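Local atomic coordinates of purine nucleoside phosphorylase (Schistosoma mansoni, PDB entry 5KO5), a protein that probably catalyses the reversible phosphorolysis of purine nucleosides to free purine base and ribose 1-phosphate, as purine nucleoside phosphorylases do, and here holds cytosine in a pocket. Residues N117-N123 with S241-S247; G192-G198 with C216-S222. Where two conformers were deposited one is given. Numbering follows the deposited sequence.

Interaction 1: N117-N123 with S241-S247. With CYT (6-aminopyrimidin-2(1H)-one), chain B; EDO (1,2-ethanediol), chain C.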
loop_
_atom_site.group_PDB
_atom_site.type_symbol
_atom_site.label_atom_id
_atom_site.label_comp_id
_atom_site.label_asym_id
_atom_site.label_seq_id
_atom_site.Cartn_x
_atom_site.Cartn_y
_atom_site.Cartn_z
ATOM N N ASN A 117 22.139 -3.522 3.705
ATOM C CA ASN A 117 21.003 -3.574 4.611
ATOM C C ASN A 117 21.024 -4.909 5.345
ATOM O O ASN A 117 21.757 -5.829 4.977
ATOM C CB ASN A 117 19.666 -3.337 3.881
ATOM C CG ASN A 117 19.331 -4.422 2.867
ATOM O OD1 ASN A 117 19.216 -5.600 3.206
ATOM N ND2 ASN A 117 19.141 -4.019 1.616
ATOM N N LEU A 118 20.229 -4.989 6.408
ATOM C CA LEU A 118 19.951 -6.243 7.096
ATOM C C LEU A 118 18.569 -6.712 6.667
ATOM O O LEU A 118 17.636 -5.906 6.563
ATOM C CB LEU A 118 19.979 -6.058 8.618
ATOM C CG LEU A 118 21.284 -6.288 9.388
ATOM C CD1 LEU A 118 21.764 -7.729 9.269
ATOM C CD2 LEU A 118 22.357 -5.340 8.938
ATOM N N ALA A 119 18.435 -8.005 6.384
ATOM C CA ALA A 119 17.180 -8.492 5.828
ATOM C C ALA A 119 16.853 -9.880 6.360
ATOM O O ALA A 119 17.720 -10.595 6.863
ATOM C CB ALA A 119 17.251 -8.544 4.292
ATOM N N GLY A 120 15.580 -10.256 6.245
ATOM C CA GLY A 120 15.166 -11.620 6.504
ATOM C C GLY A 120 15.294 -12.488 5.260
ATOM O O GLY A 120 14.925 -12.073 4.160
ATOM N N GLY A 121 15.808 -13.698 5.452
ATOM C CA GLY A 121 15.888 -14.647 4.351
ATOM C C GLY A 121 14.576 -15.398 4.175
ATOM O O GLY A 121 13.990 -15.888 5.147
ATOM N N ILE A 122 14.115 -15.485 2.931
ATOM C CA ILE A 122 12.930 -16.249 2.563
ATOM C C ILE A 122 13.311 -17.527 1.825
ATOM O O ILE A 122 12.830 -18.611 2.153
ATOM C CB ILE A 122 11.967 -15.390 1.715
ATOM C CG1 ILE A 122 11.537 -14.127 2.463
ATOM C CG2 ILE A 122 10.754 -16.214 1.299
ATOM C CD1 ILE A 122 10.660 -14.396 3.692
ATOM N N ASN A 123 14.171 -17.403 0.811
ATOM C CA ASN A 123 14.681 -18.556 0.078
ATOM C C ASN A 123 15.328 -19.545 1.037
ATOM O O ASN A 123 16.074 -19.163 1.941
ATOM C CB ASN A 123 15.734 -18.080 -0.933
ATOM C CG ASN A 123 16.126 -19.166 -1.934
ATOM O OD1 ASN A 123 16.645 -20.215 -1.566
ATOM N ND2 ASN A 123 15.878 -18.900 -3.211
ATOM N N SER A 241 22.273 -7.373 0.764
ATOM C CA SER A 241 21.606 -7.685 2.023
ATOM C C SER A 241 22.448 -8.658 2.833
ATOM O O SER A 241 22.963 -9.643 2.299
ATOM C CB SER A 241 20.254 -8.355 1.784
ATOM O OG SER A 241 19.301 -7.431 1.301
ATOM N N LEU A 242 22.584 -8.376 4.125
ATOM C CA LEU A 242 23.106 -9.345 5.077
ATOM C C LEU A 242 21.914 -10.051 5.712
ATOM O O LEU A 242 21.027 -9.397 6.263
ATOM C CB LEU A 242 23.942 -8.641 6.144
ATOM C CG LEU A 242 24.398 -9.494 7.335
ATOM C CD1 LEU A 242 25.250 -10.674 6.885
ATOM C CD2 LEU A 242 25.164 -8.627 8.309
ATOM N N ILE A 243 21.884 -11.377 5.617
ATOM C CA ILE A 243 20.748 -12.159 6.095
ATOM C C ILE A 243 20.859 -12.312 7.610
ATOM O O ILE A 243 21.790 -12.944 8.118
ATOM C CB ILE A 243 20.672 -13.523 5.397
ATOM C CG1 ILE A 243 20.584 -13.341 3.869
ATOM C CG2 ILE A 243 19.526 -14.343 5.963
ATOM C CD1 ILE A 243 19.416 -12.454 3.418
ATOM N N ALA A 244 19.905 -11.731 8.340
ATOM C CA ALA A 244 19.925 -11.834 9.798
ATOM C C ALA A 244 19.395 -13.177 10.290
ATOM O O ALA A 244 19.821 -13.664 11.338
ATOM C CB ALA A 244 19.104 -10.699 10.416
ATOM N N ASN A 245 18.480 -13.784 9.543
ATOM C CA ASN A 245 17.770 -14.978 9.974
ATOM C C ASN A 245 17.037 -15.491 8.754
ATOM O O ASN A 245 16.823 -14.750 7.795
ATOM C CB ASN A 245 16.745 -14.633 11.063
ATOM C CG ASN A 245 15.613 -13.779 10.532
ATOM O OD1 ASN A 245 15.831 -12.628 10.142
ATOM N ND2 ASN A 245 14.406 -14.341 10.478
ATOM N N ASN A 246 16.646 -16.756 8.787
ATOM C CA ASN A 246 15.744 -17.278 7.772
ATOM C C ASN A 246 14.344 -17.297 8.364
ATOM O O ASN A 246 14.050 -18.097 9.261
ATOM C CB ASN A 246 16.148 -18.662 7.281
ATOM C CG ASN A 246 15.342 -19.071 6.086
ATOM O OD1 ASN A 246 14.142 -19.278 6.201
ATOM N ND2 ASN A 246 15.975 -19.119 4.914
ATOM N N SER A 247 13.487 -16.412 7.860
ATOM C CA SER A 247 12.171 -16.246 8.462
ATOM C C SER A 247 11.263 -17.437 8.208
ATOM O O SER A 247 10.354 -17.692 9.001
ATOM C CB SER A 247 11.527 -14.948 7.979
ATOM O OG SER A 247 12.369 -13.853 8.298
HETATM N N3 CYT B . 13.480 -8.509 8.556
HETATM C C4 CYT B . 14.363 -9.308 9.157
HETATM N N1 CYT B . 15.078 -6.751 8.610
HETATM C C2 CYT B . 13.801 -7.220 8.280
HETATM O O2 CYT B . 12.982 -6.453 7.763
HETATM N N4 CYT B . 13.984 -10.564 9.415
HETATM C C5 CYT B . 15.675 -8.852 9.493
HETATM C C6 CYT B . 15.980 -7.578 9.209
HETATM C C1 EDO C . 17.584 -2.236 6.572
HETATM O O1 EDO C . 16.252 -1.759 6.801
HETATM C C2 EDO C . 18.611 -1.350 7.241
HETATM O O2 EDO C . 19.708 -2.167 7.642
#

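Interaction 2: G192-G198 with C216-S222. With CYT (6-aminopyrimidin-2(1H)-one), chain B.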
loop_
_atom_site.group_PDB
_atom_site.type_symbol
_atom_site.label_atom_id
_atom_site.label_comp_id
_atom_site.label_asym_id
_atom_site.label_seq_id
_atom_site.Cartn_x
_atom_site.Cartn_y
_atom_site.Cartn_z
ATOM N N GLY A 192 19.577 -12.514 -5.339
ATOM C CA GLY A 192 18.163 -12.725 -5.106
ATOM C C GLY A 192 17.334 -11.468 -5.247
ATOM O O GLY A 192 17.849 -10.357 -5.422
ATOM N N VAL A 193 16.026 -11.679 -5.137
ATOM C CA VAL A 193 15.018 -10.632 -5.270
ATOM C C VAL A 193 14.627 -10.145 -3.880
ATOM O O VAL A 193 14.330 -10.955 -2.991
ATOM C CB VAL A 193 13.781 -11.173 -6.008
ATOM C CG1 VAL A 193 12.638 -10.144 -5.994
ATOM C CG2 VAL A 193 14.142 -11.568 -7.430
ATOM N N TYR A 194 14.602 -8.825 -3.701
ATOM C CA TYR A 194 14.319 -8.187 -2.416
ATOM C C TYR A 194 12.870 -7.708 -2.368
ATOM O O TYR A 194 12.442 -6.908 -3.208
ATOM C CB TYR A 194 15.268 -7.000 -2.242
ATOM C CG TYR A 194 15.172 -6.203 -0.957
ATOM C CD1 TYR A 194 14.254 -5.165 -0.830
ATOM C CD2 TYR A 194 16.064 -6.430 0.090
ATOM C CE1 TYR A 194 14.194 -4.409 0.327
ATOM C CE2 TYR A 194 16.015 -5.676 1.257
ATOM C CZ TYR A 194 15.076 -4.670 1.364
ATOM O OH TYR A 194 15.027 -3.911 2.500
ATOM N N ALA A 195 12.118 -8.169 -1.374
ATOM C CA ALA A 195 10.779 -7.637 -1.145
ATOM C C ALA A 195 10.875 -6.491 -0.155
ATOM O O ALA A 195 11.448 -6.654 0.923
ATOM C CB ALA A 195 9.866 -8.708 -0.554
ATOM N N PHE A 196 10.278 -5.345 -0.506
ATOM C CA PHE A 196 10.240 -4.182 0.376
ATOM C C PHE A 196 8.950 -4.238 1.187
ATOM O O PHE A 196 7.854 -4.079 0.636
ATOM C CB PHE A 196 10.331 -2.911 -0.468
ATOM C CG PHE A 196 10.278 -1.610 0.313
ATOM C CD1 PHE A 196 10.621 -1.532 1.667
ATOM C CD2 PHE A 196 9.876 -0.443 -0.340
ATOM C CE1 PHE A 196 10.553 -0.313 2.347
ATOM C CE2 PHE A 196 9.811 0.782 0.341
ATOM C CZ PHE A 196 10.165 0.845 1.690
ATOM N N ASN A 197 9.094 -4.536 2.487
ATOM C CA ASN A 197 8.042 -4.397 3.495
ATOM C C ASN A 197 8.205 -3.037 4.150
ATOM O O ASN A 197 9.234 -2.765 4.768
ATOM C CB ASN A 197 8.238 -5.482 4.557
ATOM C CG ASN A 197 7.412 -5.246 5.809
ATOM O OD1 ASN A 197 6.340 -4.642 5.750
ATOM N ND2 ASN A 197 7.898 -5.747 6.953
ATOM N N GLY A 198 7.209 -2.170 4.001
ATOM C CA GLY A 198 7.318 -0.851 4.598
ATOM C C GLY A 198 7.688 -0.881 6.071
ATOM O O GLY A 198 8.395 0.000 6.553
ATOM N N CYS A 216 10.013 -14.199 -3.856
ATOM C CA CYS A 216 10.932 -13.340 -3.117
ATOM C C CYS A 216 11.992 -14.154 -2.389
ATOM O O CYS A 216 11.702 -15.180 -1.771
ATOM C CB CYS A 216 10.173 -12.516 -2.081
ATOM S SG CYS A 216 8.875 -11.473 -2.736
ATOM N N ASP A 217 13.228 -13.670 -2.439
ATOM C CA ASP A 217 14.331 -14.329 -1.752
ATOM C C ASP A 217 14.650 -13.731 -0.394
ATOM O O ASP A 217 15.069 -14.473 0.500
ATOM C CB ASP A 217 15.585 -14.305 -2.629
ATOM C CG ASP A 217 15.363 -15.022 -3.949
ATOM O OD1 ASP A 217 15.127 -16.246 -3.901
ATOM O OD2 ASP A 217 15.394 -14.386 -5.020
ATOM N N VAL A 218 14.497 -12.414 -0.226
ATOM C CA VAL A 218 14.795 -11.714 1.020
ATOM C C VAL A 218 13.728 -10.644 1.219
ATOM O O VAL A 218 13.055 -10.236 0.271
ATOM C CB VAL A 218 16.211 -11.081 1.060
ATOM C CG1 VAL A 218 17.276 -12.088 0.653
ATOM C CG2 VAL A 218 16.287 -9.873 0.167
ATOM N N VAL A 219 13.561 -10.204 2.467
ATOM C CA VAL A 219 12.598 -9.148 2.788
ATOM C C VAL A 219 13.241 -8.159 3.753
ATOM O O VAL A 219 13.971 -8.549 4.674
ATOM C CB VAL A 219 11.270 -9.725 3.336
ATOM C CG1 VAL A 219 11.490 -10.525 4.623
ATOM C CG2 VAL A 219 10.240 -8.618 3.566
ATOM N N GLY A 220 12.990 -6.869 3.538
ATOM C CA GLY A 220 13.484 -5.876 4.472
ATOM C C GLY A 220 12.721 -4.586 4.300
ATOM O O GLY A 220 11.809 -4.490 3.476
ATOM N N MET A 221 13.135 -3.578 5.072
ATOM C CA MET A 221 12.357 -2.355 5.255
ATOM C C MET A 221 13.037 -1.119 4.672
ATOM O O MET A 221 12.712 0.009 5.063
ATOM C CB MET A 221 12.042 -2.125 6.732
ATOM C CG MET A 221 11.401 -3.297 7.434
ATOM S SD MET A 221 11.222 -2.941 9.190
ATOM C CE MET A 221 10.783 -4.577 9.781
ATOM N N SER A 222 13.963 -1.294 3.744
ATOM C CA SER A 222 14.723 -0.147 3.275
ATOM C C SER A 222 15.088 -0.371 1.818
ATOM O O SER A 222 14.516 -1.235 1.145
ATOM C CB SER A 222 15.984 0.040 4.135
ATOM O OG SER A 222 16.899 -1.006 3.886
HETATM N N3 CYT B . 13.480 -8.509 8.556
HETATM C C4 CYT B . 14.363 -9.308 9.157
HETATM N N1 CYT B . 15.078 -6.751 8.610
HETATM C C2 CYT B . 13.801 -7.220 8.280
HETATM O O2 CYT B . 12.982 -6.453 7.763
HETATM N N4 CYT B . 13.984 -10.564 9.415
HETATM C C5 CYT B . 15.675 -8.852 9.493
HETATM C C6 CYT B . 15.980 -7.578 9.209
HETATM O O HOH W 1 16.583 -4.292 4.644
HETATM O O HOH W 2 10.368 1.669 5.524
#

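Interaction 1: N117-N123 with S241-S247
Two parallel strand ends, N117-G121 and S241-N246, run side by side and form one wall of the cytosine pocket. The backbone bonds are L242 N to N117 O (2.8 Å), A119 N to L242 O (2.9 Å) and A244 N to A119 O (2.9 Å). A beta bulge follows. A244 is extra in its strand and has helical backbone angles, so G121 N bonds N245 O at 2.8 Å. S247 N to G121 O (2.8 Å) completes the pairing.

N117 takes the p rotamer. This brings N117 OD1 to 2.6 Å from S241 OG, which donates a hydrogen bond; ND2 is held by T223. L118 has chi1 at -92°, between wells. L118 CD1 packs at 3.6 Å on L242 CD2, and L118 CD1 lies 4.1 Å from A244 CB. N245 is also p. N245 OD1 accepts a hydrogen bond from cytosine N4 (2.9 Å), and N245 ND2 donates to S247 OG (3.0 Å). E203 bonds both S247 OG and the base. G120 N lies 3.3 Å from cytosine C4. A CB on G120 would clash with cytosine N4 and S247 OG. N246 is t; N246 ND2 bonds mainly to L126 O and also reaches N123 O (3.0 Å). Its OD1 caps L249 N, making N246 the N-cap of helix 247-252.

The contact is buried in the mixed sheet. Strand 112-121 has 218-220 as its antiparallel neighbour, and strand 236-246 has 131-139. Helix 259-283 packs on L118, L242 and A244.

Interaction 2: G192-G198 with C216-S222
A195 sits at the apolar centre, with A195 CB 3.7 Å from C216 SG and 4.1 Å from V219 CG2. On the other face of the sheet, Y194 CD2 touches V218 CG2 at 3.5 Å. Parallel backbone bonds run beside these side chains: A195 N to V218 O (2.8 Å), G220 N to A195 O (3.0 Å) and N197 N to G220 O (2.9 Å). The pair closes a beta-alpha-beta unit through helix 205-213.

Polar groups hold both ends. At one, D217 OD2 accepts from V193 N (2.8 Å), and V193 O accepts from D217 N (3.0 Å) and V218 N (3.1 Å). At the other, Y194 OH accepts from S222 N (3.1 Å) and also bonds a water. A CB on G220 would clash with that hydroxyl. A second water donates to G198 O and M221 O.

G220 CA and M221 CE pack on cytosine O2, at 3.4 and 3.5 Å. The chemistry is consistent with a pocket wall held by backbone bonds, with the D217 and Y194 side chains tying the ends.

How the interactions relate
Both interactions are buried parallel strand pairs in one mixed sheet, and interaction 2 is nested in the chain between the segments of interaction 1. They meet where strands 112-121 and 218-220 lie antiparallel. Probable hydrogen bonds join G120 N to V219 O and I122 N to D217 O, both 2.8 Å. Their place in the trimer differs. No other subunit touches interaction 1. Interaction 2 reaches two: M221 packs on F161 of the second subunit, and V193 on D206 of the third. Their chemistry at the base also differs. Interaction 1 adds to its packing a hydrogen bond, which N245 OD1 accepts from the base amino group; interaction 2 meets the base by packing near O2.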